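Local coordinates for dITP/XTP pyrophosphatase (Staphylococcus aureus, PDB 4BNQ), which probably hydrolyses non-canonical purine nucleoside triphosphates such as XTP, dITP and ITP to their monophosphates and diphosphate, clearing them from the nucleotide pool, at residues A[8-11]-A[12-15]; A[91-94]-A[95-98]. One frame throughout, in Å; residues are numbered along the deposited sequence.

Contact 1: residues A[8-11]-A[12-15]. With PO4 (phosphate ion), chain C.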
# COMPACT_ATOMS: atom_id res chain seq x y z
N SER A 8 -15.68 5.72 -15.03
CA SER A 8 -14.51 5.85 -15.85
C SER A 8 -14.82 5.34 -17.23
O SER A 8 -15.49 4.29 -17.37
CB SER A 8 -13.36 5.03 -15.27
OG SER A 8 -12.22 5.17 -16.10
N ASN A 9 -14.33 6.08 -18.24
CA ASN A 9 -14.49 5.73 -19.66
C ASN A 9 -13.35 4.84 -20.12
O ASN A 9 -13.32 4.41 -21.27
CB ASN A 9 -14.48 6.98 -20.55
CG ASN A 9 -15.75 7.79 -20.44
OD1 ASN A 9 -16.84 7.25 -20.24
ND2 ASN A 9 -15.62 9.11 -20.57
N ASN A 10 -12.40 4.59 -19.23
CA ASN A 10 -11.21 3.87 -19.62
C ASN A 10 -11.44 2.37 -19.45
O ASN A 10 -11.59 1.88 -18.33
CB ASN A 10 -10.01 4.35 -18.80
CG ASN A 10 -8.69 3.74 -19.25
OD1 ASN A 10 -8.58 2.52 -19.42
ND2 ASN A 10 -7.68 4.58 -19.40
N GLN A 11 -11.49 1.65 -20.56
CA GLN A 11 -11.81 0.22 -20.53
C GLN A 11 -10.72 -0.60 -19.86
O GLN A 11 -11.01 -1.66 -19.30
CB GLN A 11 -12.11 -0.30 -21.95
CG GLN A 11 -13.33 0.36 -22.59
CD GLN A 11 -14.63 0.02 -21.87
OE1 GLN A 11 -14.72 -1.01 -21.19
NE2 GLN A 11 -15.63 0.89 -22.00
N GLY A 12 -9.48 -0.11 -19.91
CA GLY A 12 -8.37 -0.74 -19.22
C GLY A 12 -8.57 -0.69 -17.72
O GLY A 12 -8.42 -1.72 -17.04
N LYS A 13 -8.94 0.48 -17.20
CA LYS A 13 -9.27 0.62 -15.79
C LYS A 13 -10.40 -0.31 -15.36
O LYS A 13 -10.30 -0.98 -14.33
CB LYS A 13 -9.65 2.07 -15.45
CG LYS A 13 -8.53 3.07 -15.58
CD LYS A 13 -8.94 4.38 -14.92
CE LYS A 13 -7.96 5.52 -15.26
NZ LYS A 13 -8.53 6.83 -14.82
N ILE A 14 -11.48 -0.35 -16.14
CA ILE A 14 -12.61 -1.23 -15.83
C ILE A 14 -12.15 -2.68 -15.74
O ILE A 14 -12.52 -3.39 -14.81
CB ILE A 14 -13.78 -1.09 -16.83
CG1 ILE A 14 -14.74 0.01 -16.39
CG2 ILE A 14 -14.64 -2.33 -16.84
CD1 ILE A 14 -14.20 1.34 -16.40
N ASN A 15 -11.31 -3.12 -16.67
CA ASN A 15 -10.74 -4.45 -16.61
C ASN A 15 -9.99 -4.71 -15.31
O ASN A 15 -10.16 -5.75 -14.69
CB ASN A 15 -9.83 -4.70 -17.81
CG ASN A 15 -10.57 -4.61 -19.13
OD1 ASN A 15 -11.77 -4.92 -19.20
ND2 ASN A 15 -9.88 -4.17 -20.19
P PO4 C . -11.07 8.25 -17.01
O1 PO4 C . -11.12 7.35 -15.78
O2 PO4 C . -9.87 7.89 -17.86
O3 PO4 C . -10.93 9.69 -16.56
O4 PO4 C . -12.33 8.10 -17.82
O HOH W 1 -13.76 -3.39 -20.51

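Contact 2: residues A[91-94]-A[95-98]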
# COMPACT_ATOMS: atom_id res chain seq x y z
N ASN A 91 -5.94 13.55 -28.53
CA ASN A 91 -6.42 12.26 -29.03
C ASN A 91 -6.19 11.11 -28.04
O ASN A 91 -6.72 10.00 -28.21
CB ASN A 91 -5.76 11.93 -30.37
CG ASN A 91 -4.32 11.46 -30.21
OD1 ASN A 91 -3.61 11.86 -29.27
ND2 ASN A 91 -3.87 10.60 -31.13
N LYS A 92 -5.38 11.37 -27.01
CA LYS A 92 -5.12 10.40 -25.95
C LYS A 92 -4.63 9.06 -26.50
O LYS A 92 -5.20 8.01 -26.18
CB LYS A 92 -6.37 10.16 -25.09
CG LYS A 92 -7.07 11.44 -24.62
CD LYS A 92 -7.76 11.24 -23.27
CE LYS A 92 -8.61 9.97 -23.22
NZ LYS A 92 -9.79 10.01 -24.13
N SER A 93 -3.59 9.10 -27.33
CA SER A 93 -2.97 7.86 -27.81
C SER A 93 -1.98 7.34 -26.79
O SER A 93 -0.96 8.00 -26.51
CB SER A 93 -2.25 8.08 -29.14
OG SER A 93 -1.58 6.89 -29.55
N ASP A 94 -2.25 6.18 -26.22
CA ASP A 94 -1.31 5.57 -25.29
C ASP A 94 0.06 5.43 -25.98
O ASP A 94 1.10 5.77 -25.41
CB ASP A 94 -1.82 4.22 -24.79
CG ASP A 94 -2.93 4.34 -23.74
OD1 ASP A 94 -3.20 5.47 -23.28
OD2 ASP A 94 -3.52 3.30 -23.36
N GLU A 95 0.05 4.96 -27.23
CA GLU A 95 1.31 4.77 -27.96
C GLU A 95 2.09 6.07 -28.16
O GLU A 95 3.31 6.08 -28.04
CB GLU A 95 1.08 4.02 -29.28
CG GLU A 95 2.34 3.84 -30.16
CD GLU A 95 3.51 3.16 -29.43
OE1 GLU A 95 3.28 2.28 -28.56
OE2 GLU A 95 4.68 3.50 -29.74
N ALA A 96 1.39 7.17 -28.43
CA ALA A 96 2.06 8.47 -28.60
C ALA A 96 2.61 8.98 -27.28
O ALA A 96 3.71 9.55 -27.21
CB ALA A 96 1.11 9.50 -29.21
N ASN A 97 1.84 8.79 -26.22
CA ASN A 97 2.28 9.19 -24.89
C ASN A 97 3.56 8.49 -24.48
O ASN A 97 4.46 9.11 -23.91
CB ASN A 97 1.16 8.92 -23.89
CG ASN A 97 -0.06 9.79 -24.14
OD1 ASN A 97 0.04 10.81 -24.82
ND2 ASN A 97 -1.21 9.39 -23.59
N ILE A 98 3.66 7.20 -24.80
CA ILE A 98 4.84 6.43 -24.45
C ILE A 98 6.05 6.94 -25.22
O ILE A 98 7.13 7.13 -24.64
CB ILE A 98 4.65 4.91 -24.73
CG1 ILE A 98 3.64 4.31 -23.75
CG2 ILE A 98 5.98 4.18 -24.68
CD1 ILE A 98 3.20 2.87 -24.10
O HOH W 2 -2.13 11.34 -26.49
O HOH W 3 -1.61 6.98 -21.45

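Contact 1: residues A[8-11]-A[12-15]
Asn10 OD1 accepts from Lys13 N and, more weakly, from Gly12 N, which makes Asn10 the N-cap of helix 11-20. The stronger bond, from Lys13 N at 3.0 Å from Asn10 OD1, is fairly straight (159°), although the donor stands above the plane of the amide; that from Gly12 N is sharply bent. The short amide suits the cap: with CG anti to the backbone N (chi1 -174°), OD1 turns back over the helix start. Asn10 O accepts from Ile14 N, and Gln11 O from Asn15 N, so ordinary helical bonding begins at once. This cap belongs to the Ser-Asn-Asn-Gln-Gly-Lys segment of the HAM1 family, predicted to bind substrate, and a phosphate ion, probably from the crystallisation liquor, is bound beside it. Asn9 N donates to phosphate O4 (2.9 Å). Lys13, its chain extended beyond CG, crosses Asn10 at about a right angle and brings NZ to 2.8 Å from phosphate O1, while Asp67 forms a salt bridge with the same ammonium; Lys52 also bonds the phosphate. Ser8 OG donates to O1 too, at a doubtfully short distance, and accepts from Asn10 N at 3.2 Å, closing an ST turn. A water lies within hydrogen-bonding distance of Gln11 OE1 and Asn15 OD1, the latter also bonded to Lys18; Gln11 NE2 bonds to Ser30. Apolar Ile14 lays CD1 3.4 Å from Ser8 O.

Contact 2: residues A[91-94]-A[95-98]
Ser93 and Ala96 meet where helix 94-104 starts, the hydroxyl of the first accepting the amide proton of the second. Ser93 is the N-cap: its OG lies 3.2 Å from Ala96 N, with an N-H...O angle of 157°. The first torsion, 176°, sets OG opposite the backbone N and beside the carbonyl carbon, within reach of Ala96 N, a reach for which a side chain as short as serine is well suited. Ser93 CB also rests against Ala96 CB at 3.6 Å, and the small methyl allows this close approach. The carbonyl of Ser93 then accepts from Asn97 N at 2.9 Å, the donor nearly in line with the C=O.

Asp94 contributes mostly backbone and CB. Its O receives the bond from Ile98 N. The carboxylate is held largely from outside: OD2 accepts from Gly150 N, in a loop predicted to bind substrate, and OD1 takes a proton from a water 2.9 Å away that in turn accepts from Asn97 ND2. An acid at the first turn would probably also be favoured by the helix dipole.

Asn97 has its CB directed toward the preceding loop, its amide fitting a buried polar spot: OD1 accepts from Ala88 N, ND2 donates to Ala85 O, and a second water lies 2.8 Å from Asn97 OD1 and accepts weakly from Ser93 N. Helix 94-104 follows the loop after strand 79-80; Ala96 touches Ala88 and Asn97 touches Tyr87 there, while Asn97 and Ile98 also meet Tyr151 and Ile154, which precede strand 155-157.

Contacts 1 and 2 are both helix N-termini capped by a short polar side chain, and both are partly buried, each with two buried residues. Contact 1 has its centre nearer the middle of the chain, about 9 Å from it against 16 Å, yet includes two exposed touching residues, where contact 2 has none. They do not touch. Different elements are involved: helix 11-20 after strand 3-6, and helix 94-104 after strand 79-80. Contact 1 caps with an amide and borders a bound phosphate, whereas contact 2 caps with a hydroxyl; both also have polar partners outside. Loop 149-152, predicted to bind substrate, lies beside both: Phe149 against contact 1, Gly150 and Tyr151 against contact 2.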